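Local coordinates for Lin2722 protein (Listeria innocua, PDB 3DS8), which is of unknown function but adopts the alpha/beta-hydrolase fold and probably acts as a serine hydrolase on a substrate not yet identified, at residues A112-G117 / M158-K163; K163-V168 / P204-A209; D74-W79 / H101-L106; L124-A129 / E240-D245; E85-K88 / G92-Q95. One frame throughout, in Å; residues are numbered along the deposited sequence.

Contact 1. Residues A112-G117 / M158-K163; sequences AEDYAG and MDYFIK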
# COMPACT_ATOMS: atom_id res chain seq x y z
N ALA A 112 7.58 -2.22 5.35
CA ALA A 112 7.81 -3.62 5.08
C ALA A 112 9.28 -3.96 5.09
O ALA A 112 9.68 -5.06 5.57
CB ALA A 112 7.19 -3.98 3.73
N GLU A 113 10.10 -3.07 4.53
CA GLU A 113 11.54 -3.32 4.48
C GLU A 113 12.27 -3.00 5.76
O GLU A 113 13.31 -3.63 6.03
CB GLU A 113 12.20 -2.60 3.29
CG GLU A 113 11.81 -3.23 1.96
CD GLU A 113 12.63 -2.78 0.80
OE1 GLU A 113 13.29 -1.72 0.93
OE2 GLU A 113 12.65 -3.51 -0.24
N ASP A 114 11.78 -2.06 6.57
CA ASP A 114 12.55 -1.51 7.65
C ASP A 114 12.18 -2.13 8.98
O ASP A 114 12.99 -2.10 9.89
CB ASP A 114 12.37 0.00 7.73
CG ASP A 114 13.05 0.75 6.60
OD1 ASP A 114 13.82 0.13 5.81
OD2 ASP A 114 12.77 1.95 6.47
N TYR A 115 10.98 -2.67 9.12
CA TYR A 115 10.51 -3.18 10.44
C TYR A 115 9.99 -4.61 10.49
O TYR A 115 9.37 -4.99 11.47
CB TYR A 115 9.42 -2.25 10.99
CG TYR A 115 9.84 -0.81 10.94
CD1 TYR A 115 10.98 -0.37 11.59
CD2 TYR A 115 9.15 0.10 10.13
CE1 TYR A 115 11.38 0.96 11.49
CE2 TYR A 115 9.53 1.39 10.02
CZ TYR A 115 10.63 1.84 10.69
OH TYR A 115 11.00 3.17 10.57
N ALA A 116 10.23 -5.42 9.45
CA ALA A 116 9.77 -6.83 9.45
C ALA A 116 10.19 -7.63 10.72
O ALA A 116 9.40 -8.45 11.22
CB ALA A 116 10.25 -7.54 8.16
N GLY A 117 11.38 -7.39 11.24
CA GLY A 117 11.86 -8.11 12.43
C GLY A 117 11.44 -7.54 13.79
O GLY A 117 11.81 -8.07 14.85
N MSE A 158 14.27 3.76 -5.57
CA MSE A 158 14.33 2.41 -6.10
C MSE A 158 15.58 1.71 -5.66
O MSE A 158 15.56 0.52 -5.39
CB MSE A 158 14.30 2.35 -7.63
CG MSE A 158 13.02 2.40 -8.24
SE MSE A 158 11.88 0.89 -7.68
CE MSE A 158 12.64 -0.73 -8.50
N ASP A 159 16.72 2.41 -5.63
CA ASP A 159 17.96 1.78 -5.20
C ASP A 159 17.81 1.23 -3.77
O ASP A 159 18.30 0.15 -3.45
CB ASP A 159 19.15 2.79 -5.25
CG ASP A 159 19.57 3.20 -6.67
OD1 ASP A 159 19.27 2.49 -7.66
OD2 ASP A 159 20.26 4.24 -6.77
N TYR A 160 17.15 2.00 -2.91
CA TYR A 160 16.94 1.61 -1.52
C TYR A 160 16.07 0.34 -1.47
O TYR A 160 16.40 -0.61 -0.79
CB TYR A 160 16.23 2.74 -0.73
CG TYR A 160 16.06 2.42 0.75
CD1 TYR A 160 16.96 2.91 1.69
CD2 TYR A 160 14.98 1.66 1.20
CE1 TYR A 160 16.81 2.61 3.03
CE2 TYR A 160 14.83 1.36 2.52
CZ TYR A 160 15.74 1.84 3.43
OH TYR A 160 15.61 1.56 4.78
N PHE A 161 14.95 0.38 -2.19
CA PHE A 161 14.00 -0.76 -2.21
C PHE A 161 14.68 -2.05 -2.70
O PHE A 161 14.49 -3.13 -2.13
CB PHE A 161 12.78 -0.47 -3.08
CG PHE A 161 11.84 0.59 -2.54
CD1 PHE A 161 11.67 0.80 -1.17
CD2 PHE A 161 11.13 1.37 -3.42
CE1 PHE A 161 10.79 1.76 -0.69
CE2 PHE A 161 10.19 2.34 -2.97
CZ PHE A 161 10.03 2.55 -1.61
N ILE A 162 15.49 -1.92 -3.73
CA ILE A 162 16.28 -3.06 -4.24
C ILE A 162 17.30 -3.56 -3.24
O ILE A 162 17.39 -4.78 -3.00
CB ILE A 162 16.96 -2.71 -5.58
CG1 ILE A 162 15.89 -2.56 -6.66
CG2 ILE A 162 18.00 -3.81 -5.95
CD1 ILE A 162 16.33 -1.89 -7.95
N LYS A 163 18.05 -2.65 -2.65
CA LYS A 163 19.08 -2.99 -1.66
C LYS A 163 18.49 -3.73 -0.47
O LYS A 163 19.07 -4.70 0.02
CB LYS A 163 19.82 -1.73 -1.20
CG LYS A 163 20.83 -1.92 -0.08
CD LYS A 163 21.64 -0.67 0.17
CE LYS A 163 22.66 -0.81 1.29
NZ LYS A 163 22.12 -0.38 2.59

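Contact 2. Residues K163-V168 / P204-A209; sequences KNQTEV and PGSAKA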
# COMPACT_ATOMS: atom_id res chain seq x y z
N LYS A 163 18.05 -2.65 -2.65
CA LYS A 163 19.08 -2.99 -1.66
C LYS A 163 18.49 -3.73 -0.47
O LYS A 163 19.07 -4.70 0.02
CB LYS A 163 19.82 -1.73 -1.20
CG LYS A 163 20.83 -1.92 -0.08
CD LYS A 163 21.64 -0.67 0.17
CE LYS A 163 22.66 -0.81 1.29
NZ LYS A 163 22.12 -0.38 2.59
N ASN A 164 17.32 -3.30 -0.03
CA ASN A 164 16.75 -3.82 1.21
C ASN A 164 15.67 -4.85 1.00
O ASN A 164 14.99 -5.22 1.94
CB ASN A 164 16.27 -2.64 2.05
CG ASN A 164 17.43 -1.81 2.56
OD1 ASN A 164 17.67 -0.68 2.11
ND2 ASN A 164 18.22 -2.40 3.42
N GLN A 165 15.53 -5.34 -0.23
CA GLN A 165 14.48 -6.31 -0.55
C GLN A 165 14.56 -7.59 0.29
O GLN A 165 13.52 -8.19 0.57
CB GLN A 165 14.51 -6.65 -2.03
CG GLN A 165 15.67 -7.49 -2.49
CD GLN A 165 15.73 -7.60 -4.02
OE1 GLN A 165 16.41 -6.81 -4.68
NE2 GLN A 165 15.03 -8.55 -4.56
N THR A 166 15.78 -7.96 0.67
CA THR A 166 16.07 -9.13 1.50
C THR A 166 15.45 -9.03 2.91
O THR A 166 15.32 -10.05 3.62
CB THR A 166 17.64 -9.33 1.69
OG1 THR A 166 17.89 -10.38 2.62
CG2 THR A 166 18.33 -8.07 2.25
N GLU A 167 15.07 -7.82 3.31
CA GLU A 167 14.58 -7.62 4.65
C GLU A 167 13.08 -7.85 4.77
O GLU A 167 12.56 -7.90 5.90
CB GLU A 167 14.91 -6.21 5.14
CG GLU A 167 16.38 -5.89 5.02
CD GLU A 167 17.24 -6.82 5.83
OE1 GLU A 167 16.99 -6.93 7.04
OE2 GLU A 167 18.16 -7.45 5.25
N VAL A 168 12.37 -8.02 3.65
CA VAL A 168 10.91 -8.18 3.77
C VAL A 168 10.58 -9.51 4.41
O VAL A 168 11.36 -10.47 4.34
CB VAL A 168 10.12 -7.99 2.43
CG1 VAL A 168 10.52 -6.68 1.76
CG2 VAL A 168 10.35 -9.15 1.50
N PRO A 204 9.20 -9.92 -6.21
CA PRO A 204 9.24 -11.36 -6.53
C PRO A 204 10.43 -12.10 -5.90
O PRO A 204 11.53 -11.63 -5.99
CB PRO A 204 9.37 -11.38 -8.06
CG PRO A 204 8.77 -10.05 -8.50
CD PRO A 204 9.05 -9.08 -7.42
N GLY A 205 10.20 -13.24 -5.26
CA GLY A 205 11.29 -14.03 -4.69
C GLY A 205 11.73 -13.54 -3.31
O GLY A 205 12.58 -14.20 -2.64
N SER A 206 11.25 -12.35 -2.93
CA SER A 206 11.43 -11.81 -1.57
C SER A 206 10.11 -12.02 -0.81
O SER A 206 10.05 -12.62 0.25
CB SER A 206 11.78 -10.32 -1.67
OG SER A 206 12.88 -10.10 -2.56
N ALA A 207 9.05 -11.48 -1.37
CA ALA A 207 7.70 -11.66 -0.86
C ALA A 207 7.18 -13.03 -1.23
O ALA A 207 7.63 -13.62 -2.24
CB ALA A 207 6.81 -10.60 -1.46
N LYS A 208 6.22 -13.54 -0.46
CA LYS A 208 5.55 -14.78 -0.79
C LYS A 208 4.72 -14.62 -2.08
O LYS A 208 4.73 -15.50 -2.94
CB LYS A 208 4.66 -15.25 0.35
CG LYS A 208 3.99 -16.54 0.05
CD LYS A 208 3.33 -17.10 1.24
CE LYS A 208 2.10 -16.32 1.62
NZ LYS A 208 1.39 -16.97 2.78
N ALA A 209 4.03 -13.50 -2.21
CA ALA A 209 3.17 -13.26 -3.35
C ALA A 209 3.42 -11.87 -3.89
O ALA A 209 3.64 -10.92 -3.14
CB ALA A 209 1.71 -13.43 -2.98
O HOH W 1 12.12 -12.35 2.37

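Contact 3. Residues D74-W79 / H101-L106; sequences DDWSKW and HSNGGL. With SO4 (sulfate ion), chain B.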
# COMPACT_ATOMS: atom_id res chain seq x y z
N ASP A 74 9.46 8.05 3.24
CA ASP A 74 10.29 7.51 4.32
C ASP A 74 10.06 8.22 5.64
O ASP A 74 10.10 7.57 6.71
CB ASP A 74 11.78 7.35 3.95
CG ASP A 74 12.45 8.60 3.56
OD1 ASP A 74 11.80 9.53 3.05
OD2 ASP A 74 13.70 8.62 3.69
N ASP A 75 9.74 9.52 5.62
CA ASP A 75 9.28 10.19 6.86
C ASP A 75 7.93 9.61 7.35
O ASP A 75 7.76 9.32 8.57
CB ASP A 75 9.16 11.68 6.67
CG ASP A 75 10.53 12.37 6.74
OD1 ASP A 75 11.49 11.78 7.25
OD2 ASP A 75 10.63 13.49 6.30
N TRP A 76 7.02 9.41 6.42
CA TRP A 76 5.75 8.75 6.77
C TRP A 76 5.98 7.38 7.43
O TRP A 76 5.34 7.05 8.44
CB TRP A 76 4.86 8.59 5.53
CG TRP A 76 4.10 9.81 5.17
CD1 TRP A 76 4.25 11.08 5.64
CD2 TRP A 76 3.05 9.86 4.21
NE1 TRP A 76 3.35 11.93 5.02
CE2 TRP A 76 2.60 11.20 4.14
CE3 TRP A 76 2.43 8.88 3.43
CZ2 TRP A 76 1.56 11.59 3.27
CZ3 TRP A 76 1.39 9.27 2.58
CH2 TRP A 76 0.99 10.62 2.50
N SER A 77 6.84 6.57 6.85
CA SER A 77 7.11 5.24 7.42
C SER A 77 7.61 5.30 8.85
O SER A 77 7.19 4.49 9.69
CB SER A 77 8.11 4.52 6.56
OG SER A 77 8.39 3.22 7.05
N LYS A 78 8.55 6.22 9.14
CA LYS A 78 9.04 6.43 10.51
C LYS A 78 7.94 6.85 11.47
O LYS A 78 7.85 6.34 12.58
CB LYS A 78 10.14 7.50 10.52
CG LYS A 78 11.40 7.08 9.80
CD LYS A 78 12.46 8.18 9.92
CE LYS A 78 13.44 8.12 8.77
NZ LYS A 78 13.97 6.72 8.57
N TRP A 79 7.06 7.75 11.02
CA TRP A 79 5.94 8.19 11.85
C TRP A 79 4.88 7.09 12.04
O TRP A 79 4.31 6.93 13.14
CB TRP A 79 5.30 9.46 11.29
CG TRP A 79 6.26 10.57 11.18
CD1 TRP A 79 7.38 10.80 11.93
CD2 TRP A 79 6.18 11.65 10.24
NE1 TRP A 79 8.03 11.94 11.48
CE2 TRP A 79 7.31 12.48 10.45
CE3 TRP A 79 5.29 11.98 9.24
CZ2 TRP A 79 7.53 13.64 9.70
CZ3 TRP A 79 5.52 13.13 8.47
CH2 TRP A 79 6.61 13.95 8.73
N HIS A 101 -2.72 4.48 -1.01
CA HIS A 101 -2.83 5.19 -2.28
C HIS A 101 -1.55 5.99 -2.47
O HIS A 101 -1.19 6.79 -1.59
CB HIS A 101 -4.06 6.08 -2.22
CG HIS A 101 -4.31 6.92 -3.42
ND1 HIS A 101 -4.08 6.51 -4.73
CD2 HIS A 101 -4.82 8.18 -3.51
CE1 HIS A 101 -4.42 7.50 -5.55
NE2 HIS A 101 -4.88 8.51 -4.84
N SER A 102 -0.90 5.80 -3.60
CA SER A 102 0.23 6.59 -4.06
C SER A 102 1.35 6.66 -3.01
O SER A 102 1.91 5.62 -2.68
CB SER A 102 -0.25 7.96 -4.59
OG SER A 102 0.81 8.51 -5.40
N ASN A 103 1.67 7.84 -2.47
CA ASN A 103 2.68 7.95 -1.40
C ASN A 103 2.44 7.00 -0.23
O ASN A 103 3.38 6.52 0.42
CB ASN A 103 2.77 9.41 -0.88
CG ASN A 103 4.12 9.73 -0.27
OD1 ASN A 103 5.15 9.51 -0.93
ND2 ASN A 103 4.15 10.27 0.99
N GLY A 104 1.18 6.72 0.05
CA GLY A 104 0.82 5.78 1.13
C GLY A 104 1.31 4.39 0.91
O GLY A 104 1.74 3.70 1.85
N GLY A 105 1.23 3.94 -0.34
CA GLY A 105 1.84 2.64 -0.71
C GLY A 105 3.36 2.61 -0.58
O GLY A 105 3.93 1.60 -0.17
N LEU A 106 4.03 3.73 -0.87
CA LEU A 106 5.47 3.84 -0.66
C LEU A 106 5.85 3.77 0.83
O LEU A 106 6.79 3.12 1.20
CB LEU A 106 6.05 5.09 -1.30
CG LEU A 106 5.82 5.28 -2.81
CD1 LEU A 106 6.39 6.62 -3.30
CD2 LEU A 106 6.40 4.07 -3.53
S SO4 B . 1.52 11.04 -4.40
O1 SO4 B . 2.43 10.04 -5.01
O2 SO4 B . 0.39 11.31 -5.27
O3 SO4 B . 0.97 10.55 -3.13
O4 SO4 B . 2.31 12.29 -4.19

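Contact 4. Residues L124-A129 / E240-D245; sequences LRKLVA and EKFKTD. With SO4 (sulfate ion), chain F.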
# COMPACT_ATOMS: atom_id res chain seq x y z
N LEU A 124 3.68 -6.44 8.75
CA LEU A 124 2.82 -6.26 7.56
C LEU A 124 2.71 -7.61 6.85
O LEU A 124 3.70 -8.29 6.63
CB LEU A 124 3.41 -5.22 6.61
CG LEU A 124 2.56 -4.64 5.52
CD1 LEU A 124 1.30 -3.96 6.07
CD2 LEU A 124 3.46 -3.63 4.73
N ARG A 125 1.49 -8.00 6.55
CA ARG A 125 1.20 -9.24 5.89
C ARG A 125 0.84 -8.98 4.41
O ARG A 125 1.61 -9.28 3.51
CB ARG A 125 0.10 -10.00 6.62
CG ARG A 125 -0.24 -11.35 5.97
CD ARG A 125 -1.44 -12.02 6.59
NE ARG A 125 -2.69 -11.31 6.37
CZ ARG A 125 -3.89 -11.87 6.51
NH1 ARG A 125 -3.99 -13.15 6.88
NH2 ARG A 125 -4.96 -11.18 6.27
N LYS A 126 -0.33 -8.40 4.17
CA LYS A 126 -0.73 -8.03 2.80
C LYS A 126 -0.49 -6.54 2.61
O LYS A 126 -0.81 -5.75 3.50
CB LYS A 126 -2.19 -8.31 2.56
CG LYS A 126 -2.52 -9.81 2.61
CD LYS A 126 -3.99 -10.02 2.60
CE LYS A 126 -4.38 -11.45 2.69
NZ LYS A 126 -4.25 -12.22 1.44
N LEU A 127 0.07 -6.16 1.48
CA LEU A 127 0.40 -4.79 1.14
C LEU A 127 -0.19 -4.50 -0.24
O LEU A 127 0.21 -5.12 -1.22
CB LEU A 127 1.91 -4.58 1.06
CG LEU A 127 2.51 -3.17 0.98
CD1 LEU A 127 4.06 -3.28 1.13
CD2 LEU A 127 2.07 -2.43 -0.29
N VAL A 128 -1.18 -3.61 -0.29
CA VAL A 128 -1.75 -3.13 -1.54
C VAL A 128 -1.31 -1.70 -1.82
O VAL A 128 -1.47 -0.78 -0.98
CB VAL A 128 -3.31 -3.21 -1.54
CG1 VAL A 128 -3.89 -2.72 -2.89
CG2 VAL A 128 -3.82 -4.62 -1.23
N ALA A 129 -0.63 -1.52 -2.96
CA ALA A 129 -0.12 -0.21 -3.37
C ALA A 129 -0.86 0.24 -4.63
O ALA A 129 -0.84 -0.47 -5.62
CB ALA A 129 1.41 -0.29 -3.64
N GLU A 240 -9.46 -10.52 1.17
CA GLU A 240 -10.43 -11.42 1.76
C GLU A 240 -10.54 -12.78 1.10
O GLU A 240 -11.07 -13.67 1.71
CB GLU A 240 -11.80 -10.74 1.81
CG GLU A 240 -11.82 -9.47 2.69
CD GLU A 240 -11.38 -9.68 4.12
OE1 GLU A 240 -11.64 -10.76 4.66
OE2 GLU A 240 -10.79 -8.72 4.68
N LYS A 241 -10.08 -12.92 -0.13
CA LYS A 241 -10.26 -14.16 -0.92
C LYS A 241 -8.95 -14.83 -1.28
O LYS A 241 -8.85 -16.07 -1.21
CB LYS A 241 -11.07 -13.87 -2.19
CG LYS A 241 -12.46 -13.36 -1.92
CD LYS A 241 -13.25 -14.37 -1.14
CE LYS A 241 -14.73 -14.04 -1.07
NZ LYS A 241 -15.50 -15.21 -0.61
N PHE A 242 -7.95 -14.03 -1.63
CA PHE A 242 -6.66 -14.55 -2.01
C PHE A 242 -5.95 -15.19 -0.82
O PHE A 242 -5.73 -14.55 0.21
CB PHE A 242 -5.78 -13.46 -2.61
CG PHE A 242 -4.38 -13.95 -2.96
CD1 PHE A 242 -4.19 -14.83 -3.97
CD2 PHE A 242 -3.28 -13.51 -2.23
CE1 PHE A 242 -2.91 -15.31 -4.30
CE2 PHE A 242 -1.99 -13.99 -2.54
CZ PHE A 242 -1.82 -14.87 -3.58
N LYS A 243 -5.54 -16.45 -1.00
CA LYS A 243 -4.80 -17.14 0.05
C LYS A 243 -3.79 -18.03 -0.65
O LYS A 243 -4.10 -18.63 -1.67
CB LYS A 243 -5.76 -17.99 0.89
CG LYS A 243 -6.80 -17.21 1.76
CD LYS A 243 -6.27 -16.87 3.20
CE LYS A 243 -7.14 -15.81 3.99
NZ LYS A 243 -6.44 -15.23 5.26
N THR A 244 -2.57 -18.10 -0.13
CA THR A 244 -1.56 -18.99 -0.71
C THR A 244 -0.57 -19.39 0.37
O THR A 244 -0.28 -18.62 1.28
CB THR A 244 -0.81 -18.33 -1.95
OG1 THR A 244 -0.02 -19.34 -2.64
CG2 THR A 244 0.09 -17.18 -1.49
N ASP A 245 -0.11 -20.63 0.29
CA ASP A 245 1.08 -21.02 1.03
C ASP A 245 2.30 -21.11 0.11
O ASP A 245 3.45 -20.98 0.59
CB ASP A 245 0.83 -22.34 1.72
CG ASP A 245 -0.23 -22.22 2.80
OD1 ASP A 245 -0.21 -21.20 3.53
OD2 ASP A 245 -1.06 -23.15 2.90
S SO4 F . -2.68 -15.47 3.36
O1 SO4 F . -2.72 -16.54 4.37
O2 SO4 F . -2.19 -16.13 2.11
O3 SO4 F . -4.01 -14.84 3.19
O4 SO4 F . -1.83 -14.34 3.84

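Contact 5. Residues E85-K88 / G92-Q95; sequences EDLK and GFTQ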
# COMPACT_ATOMS: atom_id res chain seq x y z
N GLU A 85 3.60 1.27 17.10
CA GLU A 85 4.04 0.83 18.45
C GLU A 85 2.89 1.07 19.44
O GLU A 85 2.60 0.23 20.29
CB GLU A 85 5.31 1.53 18.92
CG GLU A 85 6.53 1.12 18.15
CD GLU A 85 7.76 2.00 18.44
OE1 GLU A 85 7.61 3.23 18.66
OE2 GLU A 85 8.89 1.48 18.40
N ASP A 86 2.21 2.20 19.31
CA ASP A 86 1.10 2.51 20.22
C ASP A 86 -0.10 1.62 19.94
O ASP A 86 -0.75 1.15 20.89
CB ASP A 86 0.68 3.98 20.07
CG ASP A 86 1.65 4.93 20.70
OD1 ASP A 86 2.52 4.48 21.50
OD2 ASP A 86 1.53 6.15 20.44
N LEU A 87 -0.40 1.39 18.67
CA LEU A 87 -1.52 0.49 18.31
C LEU A 87 -1.33 -0.90 18.88
O LEU A 87 -2.26 -1.46 19.47
CB LEU A 87 -1.69 0.40 16.80
CG LEU A 87 -2.93 -0.36 16.31
CD1 LEU A 87 -4.28 0.30 16.78
CD2 LEU A 87 -2.90 -0.52 14.80
N LYS A 88 -0.12 -1.44 18.71
CA LYS A 88 0.18 -2.80 19.19
C LYS A 88 0.15 -2.81 20.73
O LYS A 88 -0.34 -3.77 21.36
CB LYS A 88 1.51 -3.33 18.66
CG LYS A 88 1.75 -4.83 19.02
CD LYS A 88 2.86 -5.50 18.24
CE LYS A 88 2.99 -6.98 18.59
NZ LYS A 88 3.75 -7.09 19.83
N GLY A 92 -2.44 -5.24 20.84
CA GLY A 92 -1.67 -6.50 20.73
C GLY A 92 -1.53 -7.17 19.36
O GLY A 92 -0.89 -8.22 19.27
N PHE A 93 -2.03 -6.54 18.29
CA PHE A 93 -2.04 -7.11 16.96
C PHE A 93 -0.62 -7.50 16.56
O PHE A 93 0.25 -6.66 16.52
CB PHE A 93 -2.53 -6.10 15.91
CG PHE A 93 -3.90 -5.53 16.16
CD1 PHE A 93 -5.00 -6.35 16.36
CD2 PHE A 93 -4.09 -4.15 16.18
CE1 PHE A 93 -6.28 -5.80 16.57
CE2 PHE A 93 -5.36 -3.59 16.38
CZ PHE A 93 -6.45 -4.43 16.60
N THR A 94 -0.41 -8.75 16.18
CA THR A 94 0.93 -9.15 15.76
C THR A 94 1.16 -8.98 14.26
O THR A 94 2.31 -8.92 13.83
CB THR A 94 1.22 -10.58 16.16
OG1 THR A 94 0.21 -11.41 15.62
CG2 THR A 94 1.22 -10.71 17.69
N GLN A 95 0.07 -8.97 13.49
CA GLN A 95 0.08 -8.73 12.03
C GLN A 95 -0.93 -7.66 11.66
O GLN A 95 -1.89 -7.46 12.39
CB GLN A 95 -0.31 -9.98 11.26
CG GLN A 95 0.57 -11.18 11.51
CD GLN A 95 0.17 -12.33 10.61
OE1 GLN A 95 -0.77 -13.07 10.90
NE2 GLN A 95 0.88 -12.47 9.51

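Contact 1. Residues A112-G117 / M158-K163
Glu113 reaches across from the end of helix 103-114 to the last turn of helix 156-163, and its chain can be followed outward atom by atom. CB points at the other helix, and CG carries the extended chain on, so the first atom of the side chain to meet the partner is CD, 3.5 Å from Phe161 O. There the carboxylate divides its work. OE2 comes within 2.7 Å of Phe161 O; two oxygens that close suggest that the acid may hold a proton. OE1 turns along the helix surface: it lies 3.4 Å from Phe161 CA and meets the Phe161 ring at its edge, in the plane, with CD1 3.7 Å away. From an oblique direction the same OE1 also approaches Tyr160 CD2.

The next residue supplies a clear hydrogen bond. Tyr160 OH donates to Asp114 OD1 over 2.5 Å, a short bond that arrives on the syn side of the carboxylate and 28° out of its plane. Ring and carboxylate stand nearly perpendicular, 80° apart, with OD1 near the ring plane. Tyr160 holds CG opposite its backbone nitrogen (chi1 -176°), which swings the phenol over to helix 103-114. Tyr110, a turn earlier on that helix, meets both the Tyr160 and the Phe161 rings, while Glu113 also rests on Asn164 and Val168. The Asp114 hydrogen bond and the close approach of Glu113 thus join the C-terminal end of the helix that follows the putative nucleophile elbow of an alpha/beta hydrolase to the C-terminal end of helix 156-163.

Contact 2. Residues K163-V168 / P204-A209
A water molecule bridges Val168 and Ser206: it donates to Val168 O at 2.8 Å and to Ser206 O at 3.0 Å, so two backbone carbonyls from distant parts of the chain share one solvent molecule. Beside this bridge the side chains make direct contact. Val168 CB points at the 204-209 loop, and its CG2 branch does the touching, 3.7 Å from Ser206 CB and 3.9 Å from Ala207 N.

Both pieces are connections that feed the central sheet of the alpha/beta-hydrolase fold. Residues 165-167 form a short 3-10 turn after helix 156-163, on the way to strand 173-180. The loop of residues 204-209 leads into the next parallel strand, 209-216. The connections leading to two neighbouring parallel strands therefore touch, and Ala209 already pairs with Val174 through the backbone.

Ser206 CB also sits 3.5 Å from Gln165 O; this carbonyl oxygen and the Val168 methyl meet the serine methylene from the same general side. Ser206 OG spends its proton on Phe202 O. Gln165 runs alongside that hydroxyl: with CG placed between the backbone nitrogen and the carbonyl carbon (chi1 71°), the extended chain passes the serine oxygen, CG 3.8 Å from Ser206 OG, and brings NE2 within 3.3 Å of the same atom. Farther back, Gln165 leans on Glu113 of helix 103-114 and on Phe202.

Contact 3. Residues D74-W79 / H101-L106
Trp76 and Asn103 meet through an amide nitrogen poised over an indole face. Asn103 ND2 stands 3.2 Å above the ring plane, displaced toward its rim, with CE3 and CZ3 of Trp76 the nearest atoms, each 3.3 Å away. The two planes are inclined at 66°, so the amide tips its nitrogen onto the ring instead of lying flat upon it. ND2 has a weak hydrogen bond to Ala71 O besides.

At the indole's edge the contact is with backbone. Gly104 N lies near the ring plane, 3.6 Å from Trp76 CZ3, so that the edge faces the first turn of helix 103-114. Trp76 NE1 donates to Gln68 O, which would help hold the ring's rotation.

The hydrogen bonds here go to a bound sulfate, probably from the crystallisation liquor. Asn103 N donates to its O3 at 2.9 Å, and Ser12 OG and His222 NE2 bind it too. Ser102, whose positive phi (54°) fits a nucleophile elbow, lies beside the sulfate, modelled too close for its exact position there to be trusted; the site is consistent with a Ser102, His222 and Asp188 triad.

Around the contact, Phe66 stacks on Trp76 and His10 meets it at a steep angle. Helix 73-91 is thus seated against the start of helix 103-114, just where strand 95-101 turns into it.

Contact 4. Residues L124-A129 / E240-D245
The nearest CA pair, Lys126 and Phe242, is 10.0 Å apart, so the lysine side chain and a sulfate span the gap from strand 123-130 to the backbone of the 240-245 loop. Lys126 carries most of the contact. Its chain runs out straight and bends at the last torsion (chi4 -78°), bringing NZ to Phe242 O at 3.0 Å, with the donor tilted 30° from the carbonyl plane. The same ammonium gives a hydrogen bond to Phe238 O, forms a salt bridge with Glu173, makes a cation-pi contact with the Phe238 ring, and donates to O3 of the sulfate at 3.2 Å. Four acceptors crowd three N-H groups, so some must be shared; the carboxylate and sulfate would favour the charged form.

The sulfate, most likely from the crystallisation liquor, sits in a basic cradle. Thr244 N donates to its O2 at 3.0 Å, nearly straight at 167°, and Lys243 NZ reaches O3 at 3.2 Å in a weak bond. Arg125 passes alongside: CD is 3.6 Å from O4, and NH1 comes obliquely within 3.6 Å of Lys243 NZ, two like charges gathered round one anion. Lys126 CE lies over a face of the guanidinium, 3.5 Å above its plane, while NH2 is turned to a salt bridge with Asp97.

In the fold, Arg125 and Lys126 stand on a strand of the parallel core, between 95-101 and 173-180. The loop that meets them leaves helix 229-240, whose Trp237 and Phe238 pack on Phe242, and goes on to edge strand 248-250.

Contact 5. Residues E85-K88 / G92-Q95
The Phe93 ring presents its edge to Leu87: CG of the leucine lies in the ring plane, 4.0 Å from both CD2 and CE2, and the two methyls follow, CD1 beside CE2 and CD2 beside CD2 of the phenylalanine. Another aromatic, Tyr91, meets the same ring with the planes roughly 25° apart. Here the chain turns back at the end of the helix of a beta-alpha-beta crossover, where helix 73-91 links strand 61-66 to strand 95-101 with strand 6-9 lying between them in the sheet.

The turn itself is made by Gly92, the first residue to leave the helical conformation, with a positive phi of 84°. Its nitrogen still bonds to the helix: Gly92 N donates to Lys88 O at 2.6 Å, short but bent, the angle at the hydrogen being 136°. After that the chain swings back along the last turn, which brings the edge of Phe93 against Leu87 and Thr94 near Lys88.

Leu87 has its CG opposite the backbone nitrogen, and from there its branches spread against the aromatic edge; the leucine also touches Phe49 of strand 46-50. Lys88 takes the same first torsion and stretches along the returning backbone, CE 4.1 Å from Thr94 CA. Only at chi4 does it bend, handing NZ to Lys119 O. Its methylenes close over Phe93 O, with CG at 3.4 Å and CD at 3.3 Å, and that buried carbonyl oxygen has no hydrogen-bonding partner anywhere in the model.

In the fold
Contacts 1 and 2 follow each other through Lys163, with centres 8 Å apart, and Glu113 touches both. Contact 3 shares helix 103-114 with contact 1, 13 Å away between centres, and holds the putative nucleophile and the sulfate at the putative active site. Contact 4 lies across the chain's centre from it, about 19 Å between centres, so its own sulfate marks a separate anion site; Gly105 CA touches Ala129 CB at 4.2 Å. Contacts 2 and 4 are joined where Lys208 NZ meets Thr244 O at 2.8 Å. Contact 5 closes the far end of helix 73-91, the helix of contact 3, about 18 Å away between centres, and meets contact 4 through Gln95 and Arg125.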